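Local structure of DNA polymerase III, beta chain (Streptococcus pneumoniae, 2AWA) at residues 145-150 with 234-239; 158-163 with 198-203; 173-178 with 255-260; 178-183 with 210-215. The protein probably encircles DNA as a ring-shaped head-to-tail homodimer, tethering DNA polymerases and other replication proteins to it and so conferring processivity. All blocks are in the same frame, centred on the assembly; numbering follows the deposited sequence.

Contact 1: residues 145-150 with 234-239; sequences TPLILE and VEIFFA
Leu147 and Ile236 form a hydrogen-bonded pair where strand 147-150 runs antiparallel to 234-238, the axes of these short segments 4.7 Å and their directions 140° apart. The strands form the margin, on the central-domain side, of an antiparallel sheet that continues into the N-terminal domain: 147-150 is outermost within this chain, while 242-246 flanks 233-238 on its other side. Leu147 N gives to Ile236 O at 2.9 Å, and Ile236 N returns a bond to Leu147 O at 2.8 Å. Two residues on, Val234 N meets Leu149 O at 3.2 Å, but the reverse bond from Leu149 N to Val234 O is weak.

Strand alternation sorts the side chains. Leu147, Leu149, Val234 and Ile236 share a buried face, where aliphatic groups suit packing against helix 151-161; Leu154 of that helix touches Leu149 and Ile236. Leu149 CD1 meets Ile236 CD1 tip to tip at 3.8 Å, and Leu147 CD2 comes to the edge of the Phe238 ring. On the other face Ile148 and Glu235 lie side by side, a more exposed side where the carboxylate of Glu235 can sit; its OE1 has a long, weak ion pair with Arg246. At the loop end the rigid ring of Pro146 runs alongside Phe237: Pro146 CA sits over one face of the aromatic ring, toward its rim, and Pro146 CB lies 3.4 Å from Phe237 CZ.

Contact 2: residues 158-163 with 198-203; sequences INETAF and SQKKLT
Lys200 reaches from strand 198-203 to Glu160 of helix 151-161, and its chain curls round a single carboxylate oxygen. Its CB packs on the methyl CG2 of Thr161 at 4.1 Å. CG, CD and CE then pass Glu160 OE1 in turn, with CD 3.3 Å from it. The chain is bent at two places, chi2 61° and chi4 -58°, and these bends bring NZ back to the same oxygen: Lys200 NZ and Glu160 OE1 are 2.7 Å apart in a salt bridge that uses the syn lone pair of OE1. A lysine suits the place because its long aliphatic stem can pack while its ammonium group can offset the charge of a buried carboxylate. Glu378 OE2 is a second, long and weak partner of NZ. It also lies close to Glu160 OE2, a like-charge approach that the lysine probably eases.

Ser198, two residues earlier on the same strand face, supplies the other grip. Its OG lies anti to the backbone N (chi1 -162°) and donates to the backbone Glu160 O at 2.6 Å. Thr161 turns its hydroxyl back into the helix, to Ile157 O.

Helix 151-161 thus lies against strand 196-203, which runs between 186-192 and 379-384 in the sheet shared by the central and C-terminal domains, while helix 217-226 packs beside it on Ile158.

Contact 3: residues 173-178 with 255-260; sequences ILTGVH and RLLEGN
Ile173 and Leu257 carry this contact, each laying its hydrocarbon against the backbone of the opposite segment more than against the other's side chain. Ile173 stands in a 3-10 turn. Its CG1 is anti to the backbone N (chi1 -164°), which swings CD1 across to the loop 256-260, into a row of peptide carbonyls. CD1 is 3.6 Å from Gly259 O and 3.7 Å from Glu258 O, and CG1 lies 3.9 Å from Asn260 O. These are van der Waals contacts: the unbranched CG1-CD1 arm of isoleucine can lie against the inner side of the bend, and being apolar it needs no partner there. Ile173 also touches Tyr261, which follows Asn260 in the chain.

Leu257 points the other way, toward the turn and the start of strand 176-182. Its CD1 comes down on the backbone at Gly176, 3.7 Å from Gly176 CA, a place where glycine fits because a beta carbon would run into that methyl. Thr175 OG1 lies 3.8 Å from the same CD1, although its hydrogen bond is made to Pro172 O. Val214 of the neighbouring strand gives Leu257 a further apolar surface.

Asn260 offers mainly its backbone, with its side chain turned from the turn. Gly259 just before it has a positive phi of 110°, a conformation suited to glycine, which lets the loop bend round the tip of Ile173.

The contact sits in the DNA-clamp fold of the central domain, at the point where the loop leaving strand 250-255 for strand 274-279 of the next domain folds back over the turn that opens strand 176-182.

Contact 4: residues 178-183 with 210-215; sequences HFVLSQ and DFDVVI
A histidine-carboxylate hydrogen bond links His178 to Asp212 across two neighbouring antiparallel strands, running diagonally, since His178 pairs with Val214 and Asp212 with Val180. His178 NE2 gives its proton to Asp212 OD1 at 2.7 Å. The oxygen lies close to the imidazole plane at the ring edge and is met on its syn side, with ring and carboxylate turned 35° apart. Val180 CG2 sits over one face of the imidazole, toward the rim, and Tyr261 stacks with the ring, so packing as well as the bond restrains it. Both polar groups suit this face, where Asp212 is exposed and His178 partly so.

Strand 211-216 is the outermost of its sheet within this chain, and 176-182 the next; this antiparallel sheet of the DNA-clamp fold runs on into the C-terminal domain. Phe179 N and Val213 O meet at 2.9 Å in a nearly straight bond, answered by Val213 N to Phe179 O at 3.0 Å.

On the opposite face the side chains are apolar, flat phenylalanine rings and branched aliphatic chains that pack closely. Phe211 has CG between the backbone N and the carbonyl carbon (chi1 53°), which lays its ring beneath Leu181: Leu181 CB stands 3.7 Å from the Phe211 ring centroid, a CH-pi contact over the face. Phe179 CD1 touches Ile215 CD1 at 3.5 Å. Asp210 OD1, beside Leu181 O, takes a hydrogen bond from His184 N.

All four contacts lie in the central domain. Contacts 3 and 4 share His178, with centres 11 Å apart, and are stitched by probable backbone bonds: Val177 N to Ile215 O at 2.8 Å and Leu257 N to Val214 O at 3.0 Å. Contact 1 belongs to another sheet, yet meets contact 4 through the stacked rings of Phe238 and Phe211, where Phe238 CE2 is 3.6 Å from Phe211 CD2; Leu147 CD2 also touches Phe211. Its Ala239 O packs on Leu256 of contact 3. Contact 2 does not touch contact 1, their centres being 18 Å apart, but helix 151-161 leads from one to the other. Contact 2 reaches contact 3 at Val177, which packs on Thr161 and Ala162.

Contact 1: residues 145-150 with 234-239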
loop_
_atom_site.group_PDB
_atom_site.type_symbol
_atom_site.label_atom_id
_atom_site.label_comp_id
_atom_site.label_asym_id
_atom_site.label_seq_id
_atom_site.Cartn_x
_atom_site.Cartn_y
_atom_site.Cartn_z
ATOM N N THR B 145 -32.884 27.879 -4.628
ATOM C CA THR B 145 -31.960 28.753 -3.909
ATOM C C THR B 145 -30.861 27.879 -3.281
ATOM O O THR B 145 -31.153 26.972 -2.491
ATOM C CB THR B 145 -32.674 29.557 -2.801
ATOM O OG1 THR B 145 -33.501 30.577 -3.398
ATOM C CG2 THR B 145 -31.653 30.198 -1.837
ATOM N N PRO B 146 -29.592 28.154 -3.631
ATOM C CA PRO B 146 -28.501 27.350 -3.116
ATOM C C PRO B 146 -28.200 27.669 -1.663
ATOM O O PRO B 146 -28.535 28.746 -1.177
ATOM C CB PRO B 146 -27.326 27.760 -3.999
ATOM C CG PRO B 146 -27.630 29.140 -4.411
ATOM C CD PRO B 146 -29.119 29.238 -4.512
ATOM N N LEU B 147 -27.598 26.715 -0.975
ATOM C CA LEU B 147 -27.028 26.937 0.345
ATOM C C LEU B 147 -25.538 26.974 0.107
ATOM O O LEU B 147 -25.009 26.100 -0.569
ATOM C CB LEU B 147 -27.386 25.786 1.299
ATOM C CG LEU B 147 -26.523 25.551 2.556
ATOM C CD1 LEU B 147 -26.675 26.628 3.593
ATOM C CD2 LEU B 147 -26.887 24.246 3.175
ATOM N N ILE B 148 -24.850 27.971 0.644
ATOM C CA ILE B 148 -23.416 28.093 0.431
ATOM C C ILE B 148 -22.667 27.827 1.723
ATOM O O ILE B 148 -22.871 28.507 2.713
ATOM C CB ILE B 148 -23.037 29.467 -0.149
ATOM C CG1 ILE B 148 -23.864 29.736 -1.403
ATOM C CG2 ILE B 148 -21.545 29.509 -0.492
ATOM C CD1 ILE B 148 -23.435 30.964 -2.179
ATOM N N LEU B 149 -21.800 26.821 1.699
ATOM C CA LEU B 149 -20.966 26.515 2.848
ATOM C C LEU B 149 -19.513 26.489 2.428
ATOM O O LEU B 149 -19.159 25.995 1.342
ATOM C CB LEU B 149 -21.338 25.161 3.484
ATOM C CG LEU B 149 -22.800 24.990 3.906
ATOM C CD1 LEU B 149 -23.107 23.560 4.364
ATOM C CD2 LEU B 149 -23.159 25.999 4.997
ATOM N N GLU B 150 -18.683 27.031 3.311
ATOM C CA GLU B 150 -17.249 26.894 3.201
ATOM C C GLU B 150 -16.963 25.371 3.200
ATOM O O GLU B 150 -17.500 24.638 4.021
ATOM C CB GLU B 150 -16.586 27.662 4.366
ATOM C CG GLU B 150 -15.088 27.929 4.220
ATOM N N VAL B 234 -18.812 25.786 -1.842
ATOM C CA VAL B 234 -19.632 24.984 -2.724
ATOM C C VAL B 234 -21.095 25.410 -2.546
ATOM O O VAL B 234 -21.477 25.886 -1.482
ATOM C CB VAL B 234 -19.443 23.468 -2.401
ATOM C CG1 VAL B 234 -20.117 23.099 -1.107
ATOM C CG2 VAL B 234 -19.987 22.618 -3.504
ATOM N N GLU B 235 -21.900 25.227 -3.587
ATOM C CA GLU B 235 -23.344 25.489 -3.534
ATOM C C GLU B 235 -24.122 24.181 -3.418
ATOM O O GLU B 235 -23.864 23.254 -4.178
ATOM C CB GLU B 235 -23.786 26.185 -4.800
ATOM C CG GLU B 235 -23.001 27.412 -5.113
ATOM C CD GLU B 235 -23.685 28.279 -6.151
ATOM O OE1 GLU B 235 -24.170 27.722 -7.167
ATOM O OE2 GLU B 235 -23.724 29.517 -5.958
ATOM N N ILE B 236 -25.084 24.127 -2.493
ATOM C CA ILE B 236 -25.853 22.911 -2.222
ATOM C C ILE B 236 -27.303 23.092 -2.615
ATOM O O ILE B 236 -27.925 24.117 -2.303
ATOM C CB ILE B 236 -25.743 22.485 -0.743
ATOM C CG1 ILE B 236 -24.280 22.535 -0.288
ATOM C CG2 ILE B 236 -26.271 21.036 -0.540
ATOM C CD1 ILE B 236 -24.009 21.897 1.080
ATOM N N PHE B 237 -27.843 22.134 -3.355
ATOM C CA PHE B 237 -29.261 22.205 -3.752
ATOM C C PHE B 237 -29.949 20.951 -3.255
ATOM O O PHE B 237 -29.367 19.875 -3.305
ATOM C CB PHE B 237 -29.428 22.349 -5.269
ATOM C CG PHE B 237 -28.806 23.593 -5.828
ATOM C CD1 PHE B 237 -27.434 23.690 -5.942
ATOM C CD2 PHE B 237 -29.593 24.674 -6.237
ATOM C CE1 PHE B 237 -26.829 24.818 -6.433
ATOM C CE2 PHE B 237 -29.010 25.817 -6.736
ATOM C CZ PHE B 237 -27.621 25.899 -6.846
ATOM N N PHE B 238 -31.188 21.101 -2.777
ATOM C CA PHE B 238 -31.938 20.012 -2.147
ATOM C C PHE B 238 -33.120 19.573 -2.996
ATOM O O PHE B 238 -33.856 20.390 -3.507
ATOM C CB PHE B 238 -32.439 20.462 -0.772
ATOM C CG PHE B 238 -31.337 20.650 0.242
ATOM C CD1 PHE B 238 -30.800 19.562 0.911
ATOM C CD2 PHE B 238 -30.813 21.902 0.489
ATOM C CE1 PHE B 238 -29.756 19.730 1.827
ATOM C CE2 PHE B 238 -29.806 22.080 1.394
ATOM C CZ PHE B 238 -29.269 20.997 2.071
ATOM N N ALA B 239 -33.274 18.266 -3.160
ATOM C CA ALA B 239 -34.556 17.666 -3.548
ATOM C C ALA B 239 -34.905 16.593 -2.510
ATOM O O ALA B 239 -34.129 16.353 -1.565
ATOM C CB ALA B 239 -34.488 17.066 -4.949
#

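Contact 2: residues 158-163 with 198-203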
loop_
_atom_site.group_PDB
_atom_site.type_symbol
_atom_site.label_atom_id
_atom_site.label_comp_id
_atom_site.label_asym_id
_atom_site.label_seq_id
_atom_site.Cartn_x
_atom_site.Cartn_y
_atom_site.Cartn_z
ATOM N N ILE B 158 -17.812 16.290 8.282
ATOM C CA ILE B 158 -17.712 14.936 7.804
ATOM C C ILE B 158 -16.735 14.158 8.653
ATOM O O ILE B 158 -17.077 13.095 9.121
ATOM C CB ILE B 158 -17.359 14.876 6.315
ATOM C CG1 ILE B 158 -18.526 15.424 5.491
ATOM C CG2 ILE B 158 -17.112 13.457 5.893
ATOM C CD1 ILE B 158 -18.177 15.814 4.060
ATOM N N ASN B 159 -15.546 14.688 8.908
ATOM C CA ASN B 159 -14.567 13.949 9.728
ATOM C C ASN B 159 -14.991 13.785 11.182
ATOM O O ASN B 159 -14.597 12.806 11.852
ATOM C CB ASN B 159 -13.190 14.604 9.673
ATOM C CG ASN B 159 -12.429 14.203 8.466
ATOM O OD1 ASN B 159 -12.411 13.021 8.096
ATOM N ND2 ASN B 159 -11.805 15.181 7.806
ATOM N N GLU B 160 -15.779 14.741 11.674
ATOM C CA GLU B 160 -16.308 14.628 13.019
ATOM C C GLU B 160 -17.528 13.687 13.192
ATOM O O GLU B 160 -17.805 13.284 14.301
ATOM C CB GLU B 160 -16.598 16.000 13.569
ATOM C CG GLU B 160 -15.315 16.730 13.948
ATOM C CD GLU B 160 -15.530 18.211 14.266
ATOM O OE1 GLU B 160 -16.620 18.757 13.919
ATOM O OE2 GLU B 160 -14.593 18.806 14.864
ATOM N N THR B 161 -18.209 13.281 12.122
ATOM C CA THR B 161 -19.461 12.511 12.297
ATOM C C THR B 161 -19.627 11.203 11.499
ATOM O O THR B 161 -20.137 10.226 12.032
ATOM C CB THR B 161 -20.702 13.416 12.048
ATOM O OG1 THR B 161 -20.707 13.856 10.695
ATOM C CG2 THR B 161 -20.650 14.622 12.923
ATOM N N ALA B 162 -19.204 11.172 10.243
ATOM C CA ALA B 162 -19.477 10.015 9.362
ATOM C C ALA B 162 -18.955 8.641 9.861
ATOM O O ALA B 162 -19.503 7.601 9.533
ATOM C CB ALA B 162 -18.937 10.300 7.992
ATOM N N PHE B 163 -17.898 8.626 10.645
ATOM C CA PHE B 163 -17.393 7.353 11.159
ATOM C C PHE B 163 -18.372 6.672 12.174
ATOM O O PHE B 163 -18.300 5.466 12.423
ATOM C CB PHE B 163 -16.020 7.585 11.807
ATOM C CG PHE B 163 -16.113 8.287 13.080
ATOM C CD1 PHE B 163 -16.374 7.582 14.246
ATOM C CD2 PHE B 163 -16.066 9.660 13.120
ATOM C CE1 PHE B 163 -16.529 8.240 15.434
ATOM C CE2 PHE B 163 -16.221 10.322 14.292
ATOM C CZ PHE B 163 -16.448 9.624 15.455
ATOM N N SER B 198 -22.185 10.487 17.244
ATOM C CA SER B 198 -21.479 11.743 17.074
ATOM C C SER B 198 -22.384 12.895 16.636
ATOM O O SER B 198 -23.180 12.781 15.719
ATOM C CB SER B 198 -20.355 11.569 16.066
ATOM O OG SER B 198 -19.447 12.629 16.216
ATOM N N GLN B 199 -22.210 14.031 17.285
ATOM C CA GLN B 199 -23.038 15.175 17.027
ATOM C C GLN B 199 -22.194 16.439 16.994
ATOM O O GLN B 199 -21.434 16.710 17.931
ATOM C CB GLN B 199 -24.093 15.292 18.110
ATOM C CG GLN B 199 -25.056 16.415 17.850
ATOM C CD GLN B 199 -26.104 16.506 18.907
ATOM O OE1 GLN B 199 -27.247 16.103 18.701
ATOM N NE2 GLN B 199 -25.718 17.017 20.064
ATOM N N LYS B 200 -22.345 17.202 15.915
ATOM C CA LYS B 200 -21.678 18.480 15.760
ATOM C C LYS B 200 -22.737 19.526 15.427
ATOM O O LYS B 200 -23.580 19.301 14.565
ATOM C CB LYS B 200 -20.637 18.380 14.641
ATOM C CG LYS B 200 -19.935 19.686 14.260
ATOM C CD LYS B 200 -19.148 20.284 15.420
ATOM C CE LYS B 200 -18.410 21.579 15.010
ATOM N NZ LYS B 200 -17.455 21.371 13.854
ATOM N N LYS B 201 -22.672 20.667 16.106
ATOM C CA LYS B 201 -23.611 21.766 15.912
ATOM C C LYS B 201 -22.867 23.075 15.585
ATOM O O LYS B 201 -21.887 23.411 16.234
ATOM C CB LYS B 201 -24.415 21.983 17.184
ATOM C CG LYS B 201 -25.405 20.899 17.599
ATOM C CD LYS B 201 -26.100 21.388 18.888
ATOM C CE LYS B 201 -27.375 20.639 19.250
ATOM N NZ LYS B 201 -28.250 21.456 20.195
ATOM N N LEU B 202 -23.345 23.806 14.581
ATOM C CA LEU B 202 -22.808 25.120 14.217
ATOM C C LEU B 202 -23.930 26.112 14.150
ATOM O O LEU B 202 -25.083 25.719 14.012
ATOM C CB LEU B 202 -22.235 25.099 12.816
ATOM C CG LEU B 202 -21.012 24.253 12.591
ATOM C CD1 LEU B 202 -20.780 24.184 11.093
ATOM C CD2 LEU B 202 -19.810 24.845 13.339
ATOM N N THR B 203 -23.570 27.397 14.188
ATOM C CA THR B 203 -24.450 28.462 13.749
ATOM C C THR B 203 -23.901 29.041 12.449
ATOM O O THR B 203 -22.763 29.491 12.401
ATOM C CB THR B 203 -24.547 29.562 14.787
ATOM O OG1 THR B 203 -25.019 29.001 16.017
ATOM C CG2 THR B 203 -25.505 30.641 14.323
#

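Contact 3: residues 173-178 with 255-260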
loop_
_atom_site.group_PDB
_atom_site.type_symbol
_atom_site.label_atom_id
_atom_site.label_comp_id
_atom_site.label_asym_id
_atom_site.label_seq_id
_atom_site.Cartn_x
_atom_site.Cartn_y
_atom_site.Cartn_z
ATOM N N ILE B 173 -31.220 3.725 7.177
ATOM C CA ILE B 173 -31.298 5.080 7.729
ATOM C C ILE B 173 -30.066 5.438 8.586
ATOM O O ILE B 173 -29.558 6.537 8.473
ATOM C CB ILE B 173 -32.610 5.288 8.523
ATOM C CG1 ILE B 173 -32.885 6.772 8.746
ATOM C CG2 ILE B 173 -32.565 4.569 9.851
ATOM C CD1 ILE B 173 -33.306 7.495 7.510
ATOM N N LEU B 174 -29.550 4.498 9.380
ATOM C CA LEU B 174 -28.352 4.736 10.199
ATOM C C LEU B 174 -26.997 4.645 9.466
ATOM O O LEU B 174 -25.933 4.813 10.102
ATOM C CB LEU B 174 -28.294 3.734 11.353
ATOM C CG LEU B 174 -29.480 3.602 12.276
ATOM C CD1 LEU B 174 -29.065 2.738 13.423
ATOM C CD2 LEU B 174 -29.936 4.968 12.762
ATOM N N THR B 175 -27.008 4.347 8.168
ATOM C CA THR B 175 -25.770 4.406 7.347
ATOM C C THR B 175 -25.471 5.816 6.804
ATOM O O THR B 175 -24.494 6.031 6.096
ATOM C CB THR B 175 -25.857 3.481 6.147
ATOM O OG1 THR B 175 -26.931 3.905 5.306
ATOM C CG2 THR B 175 -26.087 2.051 6.588
ATOM N N GLY B 176 -26.336 6.769 7.128
ATOM C CA GLY B 176 -26.181 8.130 6.675
ATOM C C GLY B 176 -25.957 9.082 7.827
ATOM O O GLY B 176 -26.051 8.705 9.003
ATOM N N VAL B 177 -25.644 10.323 7.477
ATOM C CA VAL B 177 -25.494 11.361 8.452
ATOM C C VAL B 177 -26.722 12.271 8.396
ATOM O O VAL B 177 -27.179 12.660 7.341
ATOM C CB VAL B 177 -24.204 12.107 8.215
ATOM C CG1 VAL B 177 -24.051 13.250 9.217
ATOM C CG2 VAL B 177 -23.031 11.137 8.316
ATOM N N HIS B 178 -27.272 12.578 9.550
ATOM C CA HIS B 178 -28.497 13.367 9.617
ATOM C C HIS B 178 -28.136 14.861 9.741
ATOM O O HIS B 178 -27.416 15.258 10.651
ATOM C CB HIS B 178 -29.340 12.856 10.791
ATOM C CG HIS B 178 -30.667 13.513 10.928
ATOM N ND1 HIS B 178 -31.246 13.753 12.155
ATOM C CD2 HIS B 178 -31.547 13.959 10.001
ATOM C CE1 HIS B 178 -32.417 14.339 11.978
ATOM N NE2 HIS B 178 -32.627 14.473 10.681
ATOM N N ARG B 255 -27.654 10.394 -3.683
ATOM C CA ARG B 255 -28.956 10.015 -3.184
ATOM C C ARG B 255 -29.056 10.429 -1.736
ATOM O O ARG B 255 -28.056 10.549 -1.036
ATOM C CB ARG B 255 -29.149 8.507 -3.264
ATOM C CG ARG B 255 -29.313 7.986 -4.668
ATOM C CD ARG B 255 -29.090 6.490 -4.703
ATOM N NE ARG B 255 -30.141 5.757 -4.006
ATOM C CZ ARG B 255 -31.306 5.404 -4.547
ATOM N NH1 ARG B 255 -31.591 5.720 -5.808
ATOM N NH2 ARG B 255 -32.193 4.732 -3.820
ATOM N N LEU B 256 -30.288 10.662 -1.317
ATOM C CA LEU B 256 -30.631 10.821 0.070
ATOM C C LEU B 256 -31.282 9.534 0.547
ATOM O O LEU B 256 -31.866 8.783 -0.229
ATOM C CB LEU B 256 -31.583 12.007 0.222
ATOM C CG LEU B 256 -30.933 13.353 -0.132
ATOM C CD1 LEU B 256 -31.891 14.523 0.077
ATOM C CD2 LEU B 256 -29.638 13.559 0.673
ATOM N N LEU B 257 -31.194 9.292 1.837
ATOM C CA LEU B 257 -31.899 8.182 2.444
ATOM C C LEU B 257 -33.300 8.589 2.884
ATOM O O LEU B 257 -33.458 9.379 3.779
ATOM C CB LEU B 257 -31.099 7.668 3.634
ATOM C CG LEU B 257 -29.770 7.065 3.180
ATOM C CD1 LEU B 257 -28.741 7.077 4.289
ATOM C CD2 LEU B 257 -29.984 5.674 2.667
ATOM N N GLU B 258 -34.311 8.024 2.250
ATOM C CA GLU B 258 -35.694 8.196 2.683
ATOM C C GLU B 258 -35.912 7.549 4.059
ATOM O O GLU B 258 -35.183 6.640 4.462
ATOM C CB GLU B 258 -36.698 7.583 1.667
ATOM C CG GLU B 258 -36.395 7.759 0.144
ATOM C CD GLU B 258 -36.172 9.217 -0.324
ATOM O OE1 GLU B 258 -35.693 10.063 0.459
ATOM O OE2 GLU B 258 -36.460 9.514 -1.507
ATOM N N GLY B 259 -36.931 8.032 4.760
ATOM C CA GLY B 259 -37.288 7.538 6.087
ATOM C C GLY B 259 -37.006 8.515 7.213
ATOM O O GLY B 259 -36.253 9.471 7.047
ATOM N N ASN B 260 -37.593 8.235 8.373
ATOM C CA ASN B 260 -37.416 9.055 9.567
ATOM C C ASN B 260 -36.219 8.681 10.432
ATOM O O ASN B 260 -36.086 7.551 10.889
ATOM C CB ASN B 260 -38.695 9.016 10.376
ATOM C CG ASN B 260 -39.857 9.660 9.617
ATOM O OD1 ASN B 260 -39.766 10.825 9.202
ATOM N ND2 ASN B 260 -40.927 8.897 9.388
#

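Contact 4: residues 178-183 with 210-215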
loop_
_atom_site.group_PDB
_atom_site.type_symbol
_atom_site.label_atom_id
_atom_site.label_comp_id
_atom_site.label_asym_id
_atom_site.label_seq_id
_atom_site.Cartn_x
_atom_site.Cartn_y
_atom_site.Cartn_z
ATOM N N HIS B 178 -27.272 12.578 9.550
ATOM C CA HIS B 178 -28.497 13.367 9.617
ATOM C C HIS B 178 -28.136 14.861 9.741
ATOM O O HIS B 178 -27.416 15.258 10.651
ATOM C CB HIS B 178 -29.340 12.856 10.791
ATOM C CG HIS B 178 -30.667 13.513 10.928
ATOM N ND1 HIS B 178 -31.246 13.753 12.155
ATOM C CD2 HIS B 178 -31.547 13.959 10.001
ATOM C CE1 HIS B 178 -32.417 14.339 11.978
ATOM N NE2 HIS B 178 -32.627 14.473 10.681
ATOM N N PHE B 179 -28.621 15.662 8.798
ATOM C CA PHE B 179 -28.300 17.080 8.697
ATOM C C PHE B 179 -29.577 17.883 8.873
ATOM O O PHE B 179 -30.485 17.737 8.080
ATOM C CB PHE B 179 -27.780 17.399 7.300
ATOM C CG PHE B 179 -26.313 17.235 7.137
ATOM C CD1 PHE B 179 -25.764 15.972 6.914
ATOM C CD2 PHE B 179 -25.476 18.347 7.125
ATOM C CE1 PHE B 179 -24.385 15.803 6.728
ATOM C CE2 PHE B 179 -24.092 18.203 6.922
ATOM C CZ PHE B 179 -23.539 16.921 6.727
ATOM N N VAL B 180 -29.641 18.746 9.883
ATOM C CA VAL B 180 -30.858 19.508 10.141
ATOM C C VAL B 180 -30.509 20.977 10.326
ATOM O O VAL B 180 -29.676 21.332 11.169
ATOM C CB VAL B 180 -31.622 19.011 11.390
ATOM C CG1 VAL B 180 -33.016 19.579 11.417
ATOM C CG2 VAL B 180 -31.699 17.504 11.413
ATOM N N LEU B 181 -31.137 21.821 9.519
ATOM C CA LEU B 181 -31.020 23.246 9.696
ATOM C C LEU B 181 -32.341 23.695 10.287
ATOM O O LEU B 181 -33.388 23.472 9.682
ATOM C CB LEU B 181 -30.750 23.946 8.362
ATOM C CG LEU B 181 -30.381 25.426 8.487
ATOM C CD1 LEU B 181 -28.943 25.547 8.922
ATOM C CD2 LEU B 181 -30.604 26.159 7.178
ATOM N N SER B 182 -32.295 24.281 11.481
ATOM C CA SER B 182 -33.479 24.875 12.098
ATOM C C SER B 182 -33.227 26.349 12.393
ATOM O O SER B 182 -32.077 26.779 12.499
ATOM C CB SER B 182 -33.854 24.139 13.379
ATOM O OG SER B 182 -32.831 24.253 14.350
ATOM N N GLN B 183 -34.309 27.117 12.498
ATOM C CA GLN B 183 -34.249 28.536 12.857
ATOM C C GLN B 183 -33.333 29.294 11.909
ATOM O O GLN B 183 -32.572 30.175 12.312
ATOM C CB GLN B 183 -33.798 28.704 14.312
ATOM C CG GLN B 183 -34.697 27.984 15.332
ATOM C CD GLN B 183 -33.907 27.425 16.507
ATOM O OE1 GLN B 183 -33.623 26.215 16.578
ATOM N NE2 GLN B 183 -33.533 28.310 17.430
ATOM N N ASP B 210 -34.678 26.276 5.862
ATOM C CA ASP B 210 -34.511 25.029 6.640
ATOM C C ASP B 210 -34.566 23.746 5.804
ATOM O O ASP B 210 -35.248 23.688 4.802
ATOM C CB ASP B 210 -35.559 24.934 7.761
ATOM C CG ASP B 210 -35.282 25.899 8.921
ATOM O OD1 ASP B 210 -34.161 26.459 8.991
ATOM O OD2 ASP B 210 -36.192 26.089 9.771
ATOM N N PHE B 211 -33.832 22.717 6.233
ATOM C CA PHE B 211 -33.912 21.404 5.599
ATOM C C PHE B 211 -33.699 20.314 6.620
ATOM O O PHE B 211 -33.288 20.584 7.748
ATOM C CB PHE B 211 -32.889 21.271 4.476
ATOM C CG PHE B 211 -31.506 21.590 4.896
ATOM C CD1 PHE B 211 -30.701 20.625 5.498
ATOM C CD2 PHE B 211 -30.991 22.855 4.708
ATOM C CE1 PHE B 211 -29.408 20.940 5.896
ATOM C CE2 PHE B 211 -29.690 23.165 5.118
ATOM C CZ PHE B 211 -28.909 22.213 5.710
ATOM N N ASP B 212 -33.971 19.079 6.207
ATOM C CA ASP B 212 -33.806 17.916 7.070
ATOM C C ASP B 212 -33.522 16.724 6.167
ATOM O O ASP B 212 -34.416 16.192 5.542
ATOM C CB ASP B 212 -35.085 17.701 7.901
ATOM C CG ASP B 212 -34.906 16.680 9.033
ATOM O OD1 ASP B 212 -34.165 15.690 8.865
ATOM O OD2 ASP B 212 -35.530 16.879 10.104
ATOM N N VAL B 213 -32.266 16.321 6.079
ATOM C CA VAL B 213 -31.878 15.267 5.147
ATOM C C VAL B 213 -30.983 14.239 5.823
ATOM O O VAL B 213 -30.424 14.483 6.893
ATOM C CB VAL B 213 -31.181 15.853 3.896
ATOM C CG1 VAL B 213 -32.130 16.811 3.153
ATOM C CG2 VAL B 213 -29.910 16.587 4.267
ATOM N N VAL B 214 -30.871 13.075 5.202
ATOM C CA VAL B 214 -29.931 12.062 5.644
ATOM C C VAL B 214 -29.066 11.693 4.456
ATOM O O VAL B 214 -29.590 11.259 3.415
ATOM C CB VAL B 214 -30.637 10.812 6.216
ATOM C CG1 VAL B 214 -29.615 9.819 6.747
ATOM C CG2 VAL B 214 -31.572 11.195 7.338
ATOM N N ILE B 215 -27.750 11.859 4.608
ATOM C CA ILE B 215 -26.834 11.684 3.499
ATOM C C ILE B 215 -25.946 10.463 3.719
ATOM O O ILE B 215 -25.252 10.395 4.707
ATOM C CB ILE B 215 -25.944 12.930 3.320
ATOM C CG1 ILE B 215 -26.797 14.198 3.229
ATOM C CG2 ILE B 215 -25.068 12.803 2.066
ATOM C CD1 ILE B 215 -26.003 15.477 3.424
#